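Local coordinates for PA3566 protein (Pseudomonas aeruginosa, PDB 1X7V) that is of unestablished function but has the ferredoxin-like fold of the antibiotic biosynthesis monooxygenase family, and so may have oxidoreductase activity, at residues A[61-64]-A[65-68]; A[77-80]-A[81-85]. All coordinates share one frame; numbering follows the deposited sequence.

Interaction 1: A[61-64]-A[65-68]; sequences WRDD and AALE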
loop_
_atom_site.group_PDB
_atom_site.type_symbol
_atom_site.label_atom_id
_atom_site.label_comp_id
_atom_site.label_asym_id
_atom_site.label_seq_id
_atom_site.Cartn_x
_atom_site.Cartn_y
_atom_site.Cartn_z
ATOM N N TRP A 61 7.111 5.960 -6.759
ATOM C CA TRP A 61 8.129 6.518 -5.892
ATOM C C TRP A 61 9.247 6.997 -6.791
ATOM O O TRP A 61 9.573 6.335 -7.765
ATOM C CB TRP A 61 8.630 5.430 -4.930
ATOM C CG TRP A 61 7.635 5.047 -3.900
ATOM C CD1 TRP A 61 6.846 3.939 -3.889
ATOM C CD2 TRP A 61 7.308 5.796 -2.746
ATOM N NE1 TRP A 61 6.005 3.971 -2.781
ATOM C CE2 TRP A 61 6.268 5.111 -2.070
ATOM C CE3 TRP A 61 7.778 7.005 -2.213
ATOM C CZ2 TRP A 61 5.748 5.562 -0.862
ATOM C CZ3 TRP A 61 7.203 7.475 -1.023
ATOM C CH2 TRP A 61 6.223 6.750 -0.371
ATOM N N ARG A 62 9.828 8.141 -6.484
ATOM C CA ARG A 62 10.891 8.699 -7.331
ATOM C C ARG A 62 12.053 7.706 -7.498
ATOM O O ARG A 62 12.613 7.589 -8.574
ATOM C CB ARG A 62 11.375 10.031 -6.723
ATOM C CG ARG A 62 11.687 11.103 -7.702
ATOM C CD ARG A 62 12.188 12.384 -6.993
ATOM N NE ARG A 62 11.251 13.464 -6.645
ATOM C CZ ARG A 62 10.613 14.244 -7.529
ATOM N NH1 ARG A 62 10.688 13.988 -8.838
ATOM N NH2 ARG A 62 9.873 15.285 -7.118
ATOM N N ASP A 63 12.434 7.018 -6.438
ATOM C CA ASP A 63 13.537 6.074 -6.485
ATOM C C ASP A 63 13.420 5.124 -5.316
ATOM O O ASP A 63 12.523 5.274 -4.470
ATOM C CB ASP A 63 14.865 6.810 -6.469
ATOM C CG ASP A 63 14.972 7.893 -5.376
ATOM O OD1 ASP A 63 14.232 7.880 -4.367
ATOM O OD2 ASP A 63 15.847 8.782 -5.521
ATOM N N ASP A 64 14.331 4.154 -5.253
ATOM C CA ASP A 64 14.356 3.183 -4.165
ATOM C C ASP A 64 14.534 3.815 -2.790
ATOM O O ASP A 64 13.955 3.327 -1.819
ATOM C CB ASP A 64 15.496 2.177 -4.363
ATOM C CG ASP A 64 15.165 1.110 -5.378
ATOM O OD1 ASP A 64 13.985 1.045 -5.841
ATOM O OD2 ASP A 64 16.102 0.301 -5.679
ATOM N N ALA A 65 15.324 4.888 -2.726
ATOM C CA ALA A 65 15.593 5.547 -1.448
ATOM C C ALA A 65 14.312 6.136 -0.875
ATOM O O ALA A 65 14.090 6.070 0.335
ATOM C CB ALA A 65 16.612 6.593 -1.586
ATOM N N ALA A 66 13.465 6.674 -1.748
ATOM C CA ALA A 66 12.167 7.200 -1.297
ATOM C C ALA A 66 11.280 6.092 -0.758
ATOM O O ALA A 66 10.699 6.225 0.326
ATOM C CB ALA A 66 11.484 7.986 -2.402
ATOM N N LEU A 67 11.218 4.965 -1.464
ATOM C CA LEU A 67 10.479 3.795 -0.967
ATOM C C LEU A 67 11.037 3.275 0.359
ATOM O O LEU A 67 10.283 2.903 1.266
ATOM C CB LEU A 67 10.479 2.674 -2.007
ATOM C CG LEU A 67 9.871 1.319 -1.626
ATOM C CD1 LEU A 67 8.488 1.536 -1.083
ATOM C CD2 LEU A 67 9.870 0.319 -2.785
ATOM N N GLU A 68 12.349 3.222 0.465
ATOM C CA GLU A 68 13.017 2.762 1.696
ATOM C C GLU A 68 12.681 3.663 2.889
ATOM O O GLU A 68 12.301 3.202 3.949
ATOM C CB GLU A 68 14.524 2.620 1.451
ATOM C CG GLU A 68 15.040 1.131 1.155
ATOM C CD GLU A 68 14.658 0.398 -0.200
ATOM O OE1 GLU A 68 15.608 -0.145 -0.831
ATOM O OE2 GLU A 68 13.458 0.259 -0.605
#
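An N-cap opens helix 64-71 just as the chain leaves strand 54-61, and Asp63 and Trp61 on the incoming side meet Ala66 and Leu67 in the first turn. Asp63 is the cap residue. Its OD1 accepts from Ala66 N at 3.0 Å, the donor meeting the anti side of the carboxylate and lying 29° out of its plane. A chi1 of 48°, with CG between the backbone N and the carbonyl carbon, is consistent with this reach and turns OD1 toward the amide of Ala66. The backbone O of Asp63 takes the first regular bond of the helix, from Leu67 N at 3.3 Å and in the carbonyl plane, with a weak further bond from Ala66 N. One residue on, Glu68 N reaches Asp64 O over 2.8 Å and carries on the regular helical bonding.

The apolar half of the contact belongs to Trp61. Leu67 lays CD1 over the five-membered ring, a CH-pi contact 4.2 Å from the centroid and 23° off the ring normal; the two side chains cross at about a right angle. Ala66 CB comes obliquely to the six-membered part of the indole, 3.8 Å from Trp61 CE3. The indole N-H is engaged by Glu59, His70 also meets the ring, and Leu67 goes on to touch Leu7 and Leu9 of strand 7-15, so the packed side of the turn faces the sheet.

A carboxylate thus answers an amide in the first turn, which has no earlier helical turn to supply a carbonyl four residues back, and its negative charge, set at the positive end of the helix dipole, is probably favourable there, while the indole packs the first turn against the end of strand 54-61.

Interaction 2: A[77-80]-A[81-85]; sequences LRFS and RGNEA
This is a local, surface-lying contact at the C-terminal end of helix 74-80, where the last turn meets the loop that leads to strand 87-96. Its principal link joins Asn83 to Phe79: the amide nitrogen ND2 gives a hydrogen bond to Phe79 O at 2.7 Å. The donor arrives in the carbonyl plane on a lone pair, although the oxygen stands 25° out of the amide plane of Asn83. With chi1 at -63°, CG lies anti to the carbonyl carbon of Asn83, and the carboxamide turns back toward the helix; its ND2 passes 4.0 Å from Phe79 CD1, and the two side chains cross at about a right angle, their flat groups inclined to each other. A second bond from ND2 goes to Glu26 on helix 20-36. Phe79 itself packs on Glu26, Leu27 and Leu30 of that helix, so the amide nitrogen bridges the end of one helix and the flank of the other.

Between these two residues the chain unwinds through an inverse gamma turn centred on Arg81, the first residue to leave helical angles, with a weak bond of 3.1 Å from Gly82 N to Ser80 O. Gly82 follows at a positive phi of 110°, a backbone conformation that suits glycine. Arg81 N is divided between Leu77 O and Arg78 O, both bonds weak, as the helical pattern runs out. The aliphatic part of Arg81 covers the same Leu77 oxygen, Arg81 CG lying 3.3 Å from Leu77 O. On Ser80, OG turns back to bond Phe76 O inside the helix.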
loop_
_atom_site.group_PDB
_atom_site.type_symbol
_atom_site.label_atom_id
_atom_site.label_comp_id
_atom_site.label_asym_id
_atom_site.label_seq_id
_atom_site.Cartn_x
_atom_site.Cartn_y
_atom_site.Cartn_z
ATOM N N LEU A 77 4.876 1.817 9.873
ATOM C CA LEU A 77 5.118 0.826 10.931
ATOM C C LEU A 77 3.889 0.593 11.807
ATOM O O LEU A 77 3.688 -0.521 12.269
ATOM C CB LEU A 77 6.327 1.189 11.758
ATOM C CG LEU A 77 7.646 1.105 10.995
ATOM C CD1 LEU A 77 8.770 1.614 11.871
ATOM C CD2 LEU A 77 7.978 -0.300 10.459
ATOM N N ARG A 78 3.046 1.609 11.995
ATOM C CA ARG A 78 1.763 1.405 12.685
ATOM C C ARG A 78 0.820 0.414 11.979
ATOM O O ARG A 78 0.052 -0.319 12.645
ATOM C CB ARG A 78 1.030 2.721 12.928
ATOM C CG ARG A 78 1.567 3.502 14.117
ATOM C CD ARG A 78 0.620 4.634 14.496
ATOM N NE ARG A 78 0.473 5.578 13.379
ATOM C CZ ARG A 78 0.980 6.813 13.334
ATOM N NH1 ARG A 78 1.650 7.342 14.369
ATOM N NH2 ARG A 78 0.792 7.545 12.250
ATOM N N PHE A 79 0.890 0.375 10.652
ATOM C CA PHE A 79 0.104 -0.581 9.901
ATOM C C PHE A 79 0.604 -2.012 10.211
ATOM O O PHE A 79 -0.201 -2.948 10.454
ATOM C CB PHE A 79 0.148 -0.295 8.411
ATOM C CG PHE A 79 -0.526 -1.337 7.628
ATOM C CD1 PHE A 79 -1.901 -1.321 7.505
ATOM C CD2 PHE A 79 0.189 -2.421 7.125
ATOM C CE1 PHE A 79 -2.568 -2.324 6.825
ATOM C CE2 PHE A 79 -0.466 -3.434 6.455
ATOM C CZ PHE A 79 -1.864 -3.379 6.295
ATOM N N SER A 80 1.930 -2.140 10.278
ATOM C CA SER A 80 2.591 -3.397 10.608
ATOM C C SER A 80 2.262 -3.892 12.006
ATOM O O SER A 80 2.270 -5.108 12.236
ATOM C CB SER A 80 4.120 -3.238 10.502
ATOM O OG SER A 80 4.473 -2.515 9.337
ATOM N N ARG A 81 1.981 -2.978 12.926
ATOM C CA ARG A 81 1.835 -3.306 14.346
ATOM C C ARG A 81 0.442 -3.768 14.736
ATOM O O ARG A 81 -0.418 -2.986 15.147
ATOM C CB ARG A 81 2.241 -2.128 15.237
ATOM C CG ARG A 81 3.684 -1.964 15.260
ATOM C CD ARG A 81 4.094 -0.650 15.869
ATOM N NE ARG A 81 3.549 -0.489 17.212
ATOM C CZ ARG A 81 3.612 0.653 17.893
ATOM N NH1 ARG A 81 4.187 1.730 17.350
ATOM N NH2 ARG A 81 3.080 0.725 19.110
ATOM N N GLY A 82 0.252 -5.069 14.638
ATOM C CA GLY A 82 -0.904 -5.700 15.211
ATOM C C GLY A 82 -1.876 -6.194 14.168
ATOM O O GLY A 82 -2.826 -6.868 14.517
ATOM N N ASN A 83 -1.659 -5.895 12.889
ATOM C CA ASN A 83 -2.670 -6.274 11.891
ATOM C C ASN A 83 -2.484 -7.638 11.197
ATOM O O ASN A 83 -3.277 -8.002 10.367
ATOM C CB ASN A 83 -2.841 -5.157 10.861
ATOM C CG ASN A 83 -3.367 -3.876 11.502
ATOM O OD1 ASN A 83 -4.301 -3.932 12.296
ATOM N ND2 ASN A 83 -2.753 -2.715 11.173
ATOM N N GLU A 84 -1.484 -8.416 11.584
ATOM C CA GLU A 84 -1.163 -9.622 10.837
ATOM C C GLU A 84 -2.356 -10.598 10.764
ATOM O O GLU A 84 -2.584 -11.198 9.723
ATOM C CB GLU A 84 0.078 -10.297 11.431
ATOM C CG GLU A 84 0.499 -11.564 10.731
ATOM C CD GLU A 84 1.891 -12.091 11.179
ATOM O OE1 GLU A 84 2.437 -12.954 10.473
ATOM O OE2 GLU A 84 2.429 -11.656 12.213
ATOM N N ALA A 85 -3.148 -10.701 11.834
ATOM C CA ALA A 85 -4.310 -11.602 11.821
ATOM C C ALA A 85 -5.427 -11.149 10.878
ATOM O O ALA A 85 -6.285 -11.958 10.510
ATOM C CB ALA A 85 -4.859 -11.823 13.220
#

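How the interactions relate
Both contacts join residues that follow one another directly, so neither closes a long loop; they occur in series, neither nested nor crossed. Interaction 1 comes first, where strand 54-61 gives way to helix 64-71, and it ties that turn to strand 7-15. The chain then runs through helix 64-71 into helix 74-80, at whose far end interaction 2 leads it on toward strand 87-96 and against helix 20-36. One therefore starts the helical crossing and the other finishes it, over one face of an antiparallel sheet of order 2-3-1-4, in which strand 7-15 lies between strands 54-61 and 87-96. The centres of interactions 1 and 2 are about 22 Å apart.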